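Local atomic coordinates of chitin binding protein (Enterococcus faecalis, PDB entry 4A02), a protein that cleaves the glycosidic bonds of crystalline chitin oxidatively at a copper centre, working together with a chitinase to break the polymer down. Residues N22-R27 with F55-E60; G45-A50 with L106-F111; T64-T69 with A160-I165. One frame throughout, in Å; residues are numbered along the deposited sequence.

How the contacts relate
The three contacts show how long loops can be tied to one another and to a β sandwich. Contact 1 joins loop to loop and lies nearest the copper site: the side chain of Arg27 is about 9 Å from that of the copper ligand His1. Contact 2 ties 45-50 to the turn leading into strand 111-120, and contact 3 fastens 64-69 to strand 155-165. Along the chain the segments of contact 2 alternate with those of the other two. Contacts 1 and 2, their centres about 14 Å apart, meet at Asp59 OD2 and Ser49 OG, 2.5 Å apart, probably a hydrogen bond. Contact 3 meets contact 1 through Arg65 NH2 and Asn24 O, and contact 2 through the methyls of Ala48 and Ala160.

Contact 1: N22-R27 with F55-E60; sequences NTNVGR and FEPLDE
Arg27 and Phe55 meet at about a right angle, the arginine chain passing over one face of the ring. Its CB sits above the ring centre, 3.7 Å from the centroid, in a CH-pi contact. The arginine chain then bends at chi3 (69°), which turns NE back to within 3.6 Å of Phe55 CE1. The guanidinium is tilted 41° from the ring plane and covers CE1 at its own rim, so this is a slanted approach and no flat stack. Its polar atoms are held elsewhere, NE in a salt bridge to Glu31 and NH1 by Ser53 O.

Pro57 supplies the middle of the interface. Its CB lies 3.3 Å from Asn24 O, and its CG packs on the bare backbone of Gly26. Asn24 CG is anti to the backbone N (chi1 -171°), and OD1 comes over Pro57 CB at 3.5 Å. Water 1 accepts from Asn24 ND2 and donates to Glu60 OE1 at 2.8 Å, an oxygen that also forms a salt bridge with Arg65. On the buried side Val25 CG1 meets Leu58 CD2 at 3.7 Å. With no direct hydrogen bond between the segments, van der Waals and CH-pi packing and one water join two pieces of the extended loop region that adorns the sandwich core, as in other AA10 lytic polysaccharide monooxygenases.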
# COMPACT_ATOMS: atom_id res chain seq x y z
N ASN A 22 11.56 -8.32 3.14
CA ASN A 22 11.93 -7.75 1.86
C ASN A 22 13.32 -7.15 1.96
O ASN A 22 13.72 -6.65 3.01
CB ASN A 22 10.94 -6.68 1.40
CG ASN A 22 9.68 -7.22 0.82
OD1 ASN A 22 9.64 -8.35 0.28
ND2 ASN A 22 8.63 -6.42 0.83
N THR A 23 14.02 -7.17 0.83
CA THR A 23 15.33 -6.55 0.71
C THR A 23 15.28 -5.31 -0.16
O THR A 23 14.40 -5.14 -1.02
CB THR A 23 16.37 -7.57 0.22
OG1 THR A 23 15.94 -8.06 -1.02
CG2 THR A 23 16.61 -8.64 1.26
N ASN A 24 16.24 -4.44 0.08
CA ASN A 24 16.45 -3.20 -0.67
C ASN A 24 15.16 -2.45 -0.95
O ASN A 24 14.68 -2.33 -2.08
CB ASN A 24 17.26 -3.40 -1.93
CG ASN A 24 17.63 -2.07 -2.55
OD1 ASN A 24 17.60 -1.03 -1.87
ND2 ASN A 24 17.99 -2.10 -3.83
N VAL A 25 14.62 -1.82 0.11
CA VAL A 25 13.46 -0.97 0.03
C VAL A 25 13.85 0.51 0.26
O VAL A 25 13.00 1.37 0.55
CB VAL A 25 12.35 -1.38 1.00
CG1 VAL A 25 11.77 -2.73 0.61
CG2 VAL A 25 12.81 -1.38 2.43
N GLY A 26 15.13 0.84 0.08
CA GLY A 26 15.58 2.20 0.31
C GLY A 26 15.26 2.65 1.71
O GLY A 26 15.39 1.92 2.68
N ARG A 27 14.82 3.92 1.81
CA ARG A 27 14.53 4.52 3.11
C ARG A 27 13.49 3.75 3.90
O ARG A 27 13.45 3.91 5.12
CB ARG A 27 14.03 5.95 2.96
CG ARG A 27 15.06 6.98 2.57
CD ARG A 27 14.40 8.31 2.25
NE ARG A 27 13.85 8.90 3.45
CZ ARG A 27 13.15 10.02 3.47
NH1 ARG A 27 12.93 10.69 2.38
NH2 ARG A 27 12.69 10.49 4.59
N PHE A 55 13.09 6.58 -1.56
CA PHE A 55 12.23 5.40 -1.55
C PHE A 55 12.16 4.71 -2.91
O PHE A 55 11.44 3.74 -3.06
CB PHE A 55 10.83 5.76 -1.07
CG PHE A 55 10.74 6.08 0.40
CD1 PHE A 55 10.88 7.35 0.88
CD2 PHE A 55 10.43 5.08 1.32
CE1 PHE A 55 10.74 7.65 2.22
CE2 PHE A 55 10.28 5.36 2.66
CZ PHE A 55 10.43 6.66 3.13
N GLU A 56 12.95 5.20 -3.89
CA GLU A 56 12.87 4.65 -5.24
C GLU A 56 13.10 3.15 -5.33
O GLU A 56 12.52 2.55 -6.24
CB GLU A 56 13.84 5.33 -6.21
CG GLU A 56 13.76 6.82 -6.33
CD GLU A 56 14.46 7.65 -5.27
OE1 GLU A 56 14.97 7.12 -4.26
OE2 GLU A 56 14.46 8.92 -5.44
N PRO A 57 13.90 2.48 -4.49
CA PRO A 57 14.03 1.01 -4.65
C PRO A 57 12.69 0.30 -4.56
O PRO A 57 12.53 -0.77 -5.17
CB PRO A 57 15.00 0.60 -3.56
CG PRO A 57 15.84 1.86 -3.36
CD PRO A 57 14.83 2.97 -3.45
N LEU A 58 11.72 0.85 -3.82
CA LEU A 58 10.39 0.26 -3.77
C LEU A 58 9.72 0.18 -5.13
O LEU A 58 8.81 -0.62 -5.32
CB LEU A 58 9.48 1.07 -2.84
CG LEU A 58 9.72 0.85 -1.34
CD1 LEU A 58 8.95 1.92 -0.57
CD2 LEU A 58 9.26 -0.53 -0.90
N ASP A 59 10.09 1.07 -6.08
CA ASP A 59 9.48 1.07 -7.37
C ASP A 59 10.02 -0.02 -8.27
O ASP A 59 9.48 -0.21 -9.38
CB ASP A 59 9.67 2.43 -8.04
CG ASP A 59 8.98 3.55 -7.29
OD1 ASP A 59 7.85 3.35 -6.82
OD2 ASP A 59 9.61 4.65 -7.19
N GLU A 60 11.05 -0.73 -7.86
CA GLU A 60 11.52 -1.85 -8.66
C GLU A 60 10.38 -2.87 -8.76
O GLU A 60 9.54 -2.99 -7.88
CB GLU A 60 12.80 -2.42 -8.02
CG GLU A 60 13.92 -1.39 -8.13
CD GLU A 60 15.22 -1.75 -7.47
OE1 GLU A 60 15.44 -2.95 -7.18
OE2 GLU A 60 16.03 -0.81 -7.28
O HOH W 1 17.83 -3.93 -6.17

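Contact 2: G45-A50 with L106-F111; sequences GKLASA and LDIKNF
Leu106 makes the polar link of this contact: its carbonyl oxygen accepts from Gly45 N at 2.8 Å. Leu106 CB also touches Leu47 CD1 at 3.9 Å, while its side chain packs on Trp100.

At Asp107 the side chain points away from the 45-50 segment; it packs on Thr44 and also serves its own segment. OD1 receives Lys109 N at 3.0 Å from above the carboxylate plane, an Asx turn, and the lysine amine adds a long salt bridge to OD2. Ile108 follows as the first residue of the 3-10 segment 108-110. Its backbone N lies 3.8 Å from Leu47 CD1, and its CD1 is 4.2 Å from the same methyl. Asn110 N and Phe111 N close the turn on Asp107 O and Ile108 O.

Phe111 then starts strand 111-120. Its CE1 reaches Leu47 CD1 tip to tip at 3.9 Å, and Ile108 CD1 rests over one face of the ring, toward the rim. One methyl thus gathers three side chains. Leu47 CD1 is anti to CA (chi2 -171°), which carries it to the far end of the residue, among Leu106 CB, Ile108 and Phe111. Farther out, Phe111 packs on Tyr94 and Thr96 of strand 88-96, and Leu47 O is bonded by Tyr145 OH. The arrangement is that of a leucine of one loop packing on an Asx turn and 3-10 segment that lead into strand 111-120 of the β sandwich.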
# COMPACT_ATOMS: atom_id res chain seq x y z
N GLY A 45 5.32 4.34 -12.43
CA GLY A 45 6.62 3.94 -12.00
C GLY A 45 7.08 4.47 -10.68
O GLY A 45 8.20 4.17 -10.25
N LYS A 46 6.20 5.23 -10.02
CA LYS A 46 6.50 5.85 -8.76
C LYS A 46 5.36 5.67 -7.77
O LYS A 46 5.18 6.45 -6.85
CB LYS A 46 6.86 7.33 -8.89
CG LYS A 46 8.12 7.48 -9.82
CD LYS A 46 8.92 8.64 -9.54
CE LYS A 46 10.20 8.42 -10.42
NZ LYS A 46 11.47 8.01 -9.72
N LEU A 47 4.55 4.62 -7.96
CA LEU A 47 3.44 4.38 -7.01
C LEU A 47 3.99 3.91 -5.68
O LEU A 47 3.61 4.40 -4.61
CB LEU A 47 2.46 3.35 -7.58
CG LEU A 47 1.70 3.79 -8.84
CD1 LEU A 47 0.63 2.73 -9.11
CD2 LEU A 47 1.13 5.16 -8.72
N ALA A 48 4.85 2.89 -5.68
CA ALA A 48 5.29 2.32 -4.39
C ALA A 48 6.10 3.31 -3.56
O ALA A 48 6.03 3.26 -2.33
CB ALA A 48 6.05 1.04 -4.65
N SER A 49 6.86 4.21 -4.20
CA SER A 49 7.62 5.19 -3.48
C SER A 49 6.88 6.54 -3.30
O SER A 49 7.40 7.40 -2.60
CB SER A 49 8.90 5.53 -4.23
OG SER A 49 8.67 6.22 -5.43
N ALA A 50 5.76 6.69 -3.98
CA ALA A 50 5.00 7.94 -4.06
C ALA A 50 5.85 9.11 -4.52
O ALA A 50 5.53 10.26 -4.26
CB ALA A 50 4.30 8.26 -2.76
N LEU A 106 4.85 -0.05 -12.17
CA LEU A 106 3.46 0.05 -11.82
C LEU A 106 2.82 1.30 -12.41
O LEU A 106 3.33 2.38 -12.33
CB LEU A 106 3.27 0.06 -10.31
CG LEU A 106 3.67 -1.20 -9.57
CD1 LEU A 106 3.58 -0.98 -8.06
CD2 LEU A 106 2.85 -2.42 -9.97
N ASP A 107 1.60 1.13 -12.95
CA ASP A 107 0.83 2.18 -13.56
C ASP A 107 -0.60 2.06 -13.04
O ASP A 107 -1.18 0.99 -13.13
CB ASP A 107 0.90 2.05 -15.08
CG ASP A 107 0.20 3.15 -15.85
OD1 ASP A 107 -0.76 3.76 -15.35
OD2 ASP A 107 0.65 3.36 -17.03
N ILE A 108 -1.15 3.13 -12.47
CA ILE A 108 -2.47 3.07 -11.87
C ILE A 108 -3.55 2.69 -12.88
O ILE A 108 -4.59 2.18 -12.47
CB ILE A 108 -2.81 4.36 -11.11
CG1 ILE A 108 -3.89 4.19 -10.04
CG2 ILE A 108 -3.15 5.50 -12.09
CD1 ILE A 108 -3.52 3.31 -8.90
N LYS A 109 -3.32 2.90 -14.16
CA LYS A 109 -4.33 2.50 -15.15
C LYS A 109 -4.55 1.01 -15.14
O LYS A 109 -5.58 0.53 -15.63
CB LYS A 109 -3.89 2.92 -16.57
CG LYS A 109 -2.81 2.03 -17.25
CD LYS A 109 -2.34 2.55 -18.62
CE LYS A 109 -1.17 1.85 -19.24
NZ LYS A 109 -0.70 2.16 -20.58
N ASN A 110 -3.58 0.24 -14.62
CA ASN A 110 -3.66 -1.21 -14.56
C ASN A 110 -4.34 -1.73 -13.30
O ASN A 110 -4.30 -2.95 -13.06
CB ASN A 110 -2.28 -1.81 -14.70
CG ASN A 110 -1.68 -1.53 -16.05
OD1 ASN A 110 -2.37 -1.51 -17.05
ND2 ASN A 110 -0.35 -1.28 -16.06
N PHE A 111 -4.95 -0.84 -12.53
CA PHE A 111 -5.64 -1.13 -11.29
C PHE A 111 -7.12 -0.79 -11.42
O PHE A 111 -7.49 0.13 -12.15
CB PHE A 111 -5.08 -0.35 -10.12
CG PHE A 111 -3.66 -0.62 -9.68
CD1 PHE A 111 -2.57 -0.37 -10.47
CD2 PHE A 111 -3.43 -1.10 -8.39
CE1 PHE A 111 -1.28 -0.55 -10.01
CE2 PHE A 111 -2.13 -1.31 -7.92
CZ PHE A 111 -1.06 -1.04 -8.74

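Contact 3: T64-T69 with A160-I165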
# COMPACT_ATOMS: atom_id res chain seq x y z
N THR A 64 9.79 -11.76 -9.02
CA THR A 64 10.42 -12.37 -7.86
C THR A 64 10.98 -11.35 -6.86
O THR A 64 11.53 -11.77 -5.83
CB THR A 64 11.52 -13.34 -8.26
OG1 THR A 64 12.51 -12.68 -8.99
CG2 THR A 64 10.90 -14.47 -9.11
N ARG A 65 10.84 -10.06 -7.09
CA ARG A 65 11.49 -9.07 -6.27
C ARG A 65 10.97 -9.02 -4.83
O ARG A 65 11.73 -8.72 -3.92
CB ARG A 65 11.32 -7.69 -6.92
CG ARG A 65 12.06 -6.53 -6.30
CD ARG A 65 13.58 -6.63 -6.46
NE ARG A 65 14.22 -5.39 -5.98
CZ ARG A 65 14.34 -5.08 -4.69
NH1 ARG A 65 14.10 -5.98 -3.77
NH2 ARG A 65 14.74 -3.91 -4.39
N TRP A 66 9.67 -9.22 -4.66
CA TRP A 66 8.99 -8.90 -3.42
C TRP A 66 8.29 -10.11 -2.83
O TRP A 66 7.78 -10.98 -3.54
CB TRP A 66 7.95 -7.79 -3.66
CG TRP A 66 8.48 -6.59 -4.32
CD1 TRP A 66 8.15 -6.07 -5.53
CD2 TRP A 66 9.51 -5.69 -3.80
NE1 TRP A 66 8.86 -4.93 -5.81
CE2 TRP A 66 9.71 -4.68 -4.75
CE3 TRP A 66 10.28 -5.68 -2.62
CZ2 TRP A 66 10.63 -3.65 -4.57
CZ3 TRP A 66 11.18 -4.67 -2.45
CH2 TRP A 66 11.35 -3.68 -3.41
N HIS A 67 8.22 -10.15 -1.49
CA HIS A 67 7.47 -11.20 -0.80
C HIS A 67 5.96 -10.94 -0.93
O HIS A 67 5.49 -9.82 -0.76
CB HIS A 67 7.87 -11.22 0.69
CG HIS A 67 9.20 -11.82 0.90
ND1 HIS A 67 10.36 -11.11 0.63
CD2 HIS A 67 9.60 -13.02 1.31
CE1 HIS A 67 11.40 -11.88 0.89
NE2 HIS A 67 10.98 -13.05 1.28
N LYS A 68 5.22 -12.00 -1.21
CA LYS A 68 3.81 -11.89 -1.56
C LYS A 68 2.97 -12.68 -0.56
O LYS A 68 3.06 -13.92 -0.51
CB LYS A 68 3.58 -12.47 -2.96
CG LYS A 68 4.42 -11.82 -4.04
CD LYS A 68 4.47 -12.67 -5.28
CE LYS A 68 5.42 -12.23 -6.34
NZ LYS A 68 6.86 -12.34 -5.87
N THR A 69 2.14 -12.01 0.23
CA THR A 69 1.29 -12.70 1.20
C THR A 69 0.18 -13.45 0.48
O THR A 69 -0.54 -12.87 -0.34
CB THR A 69 0.65 -11.69 2.17
OG1 THR A 69 1.68 -11.06 2.92
CG2 THR A 69 -0.31 -12.36 3.11
N ALA A 160 1.92 0.29 -1.19
CA ALA A 160 1.84 -0.88 -2.05
C ALA A 160 2.02 -2.15 -1.24
O ALA A 160 2.91 -2.23 -0.38
CB ALA A 160 2.94 -0.80 -3.11
N ILE A 161 1.18 -3.14 -1.53
CA ILE A 161 1.12 -4.41 -0.79
C ILE A 161 1.11 -5.54 -1.80
O ILE A 161 0.23 -5.60 -2.67
CB ILE A 161 -0.16 -4.45 0.06
CG1 ILE A 161 -0.29 -3.26 1.03
CG2 ILE A 161 -0.28 -5.78 0.80
CD1 ILE A 161 -1.67 -2.76 1.15
N ASP A 162 2.10 -6.43 -1.73
CA ASP A 162 2.21 -7.56 -2.64
C ASP A 162 1.46 -8.77 -2.07
O ASP A 162 1.72 -9.17 -0.92
CB ASP A 162 3.69 -7.93 -2.81
CG ASP A 162 4.49 -6.81 -3.41
OD1 ASP A 162 4.35 -6.60 -4.66
OD2 ASP A 162 5.24 -6.13 -2.67
N VAL A 163 0.57 -9.35 -2.88
CA VAL A 163 -0.19 -10.51 -2.45
C VAL A 163 -0.17 -11.56 -3.56
O VAL A 163 0.06 -11.28 -4.73
CB VAL A 163 -1.64 -10.14 -2.07
CG1 VAL A 163 -1.64 -9.21 -0.88
CG2 VAL A 163 -2.42 -9.55 -3.24
N ASN A 164 -0.43 -12.80 -3.14
CA ASN A 164 -0.64 -13.93 -4.04
C ASN A 164 -2.04 -14.44 -3.79
O ASN A 164 -2.31 -14.91 -2.68
CB ASN A 164 0.41 -15.01 -3.81
CG ASN A 164 0.12 -16.21 -4.68
OD1 ASN A 164 0.01 -16.09 -5.90
ND2 ASN A 164 -0.09 -17.34 -4.04
N ILE A 165 -2.91 -14.31 -4.76
CA ILE A 165 -4.31 -14.59 -4.56
C ILE A 165 -4.58 -16.02 -5.04
O ILE A 165 -4.38 -16.37 -6.19
CB ILE A 165 -5.20 -13.55 -5.25
CG1 ILE A 165 -4.76 -12.15 -4.80
CG2 ILE A 165 -6.66 -13.84 -4.95
CD1 ILE A 165 -5.62 -10.99 -5.27
O HOH W 2 6.18 -7.23 -0.37
O HOH W 3 1.60 -8.70 1.80
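A parallel β bridge between Thr69 and Val163, their CA atoms 4.5 Å apart, marks the place where a loop becomes a short strand beside strand 155-165. Thr69 N donates to Asp162 O at 3.1 Å, and Asn164 N returns a bond to Thr69 O at 2.8 Å. Both carbonyls are also touched by a CA-H, that of Lys68 at Asp162 O and that of Val163 at Thr69 O. Asp162 O is gripped further by water 3, which takes the hydroxyl hydrogen of Thr69 OG1 at 2.6 Å.

Before the bridge the loop runs across the Asp162 side chain. Asp162 CG is anti to its own carbonyl carbon (chi1 -61°), which sets CG 3.6 Å from Trp66 CB. OD2 lies 3.3 Å from Trp66 CB, and the carboxylate is turned only 16° from the indole plane, yet the approach is oblique and no stack. Water 2 donates to this OD2 at 2.7 Å and also to His67 O. Charge is answered by Arg10, whose NE forms a salt bridge with OD2 and whose guanidinium makes a cation-pi contact with Trp66; Tyr141 OH bonds OD1. The indole is fixed in turn, NE1 being bonded to Glu60 O, while Arg65 CG lies over the centre of one ring face. Lys68 bends at chi4 (66°), and NZ donates to Trp66 O at 2.9 Å and to Ala63 O.

Strand 155-165 runs antiparallel to strands 36-38 and 142-150, with Val163 bonded to His142, and parallel to strand 69-71, with Asn164 bonded to Ile71. The side chain of Val163 touches both His142 of strand 142-150 and Ile71 of strand 69-71.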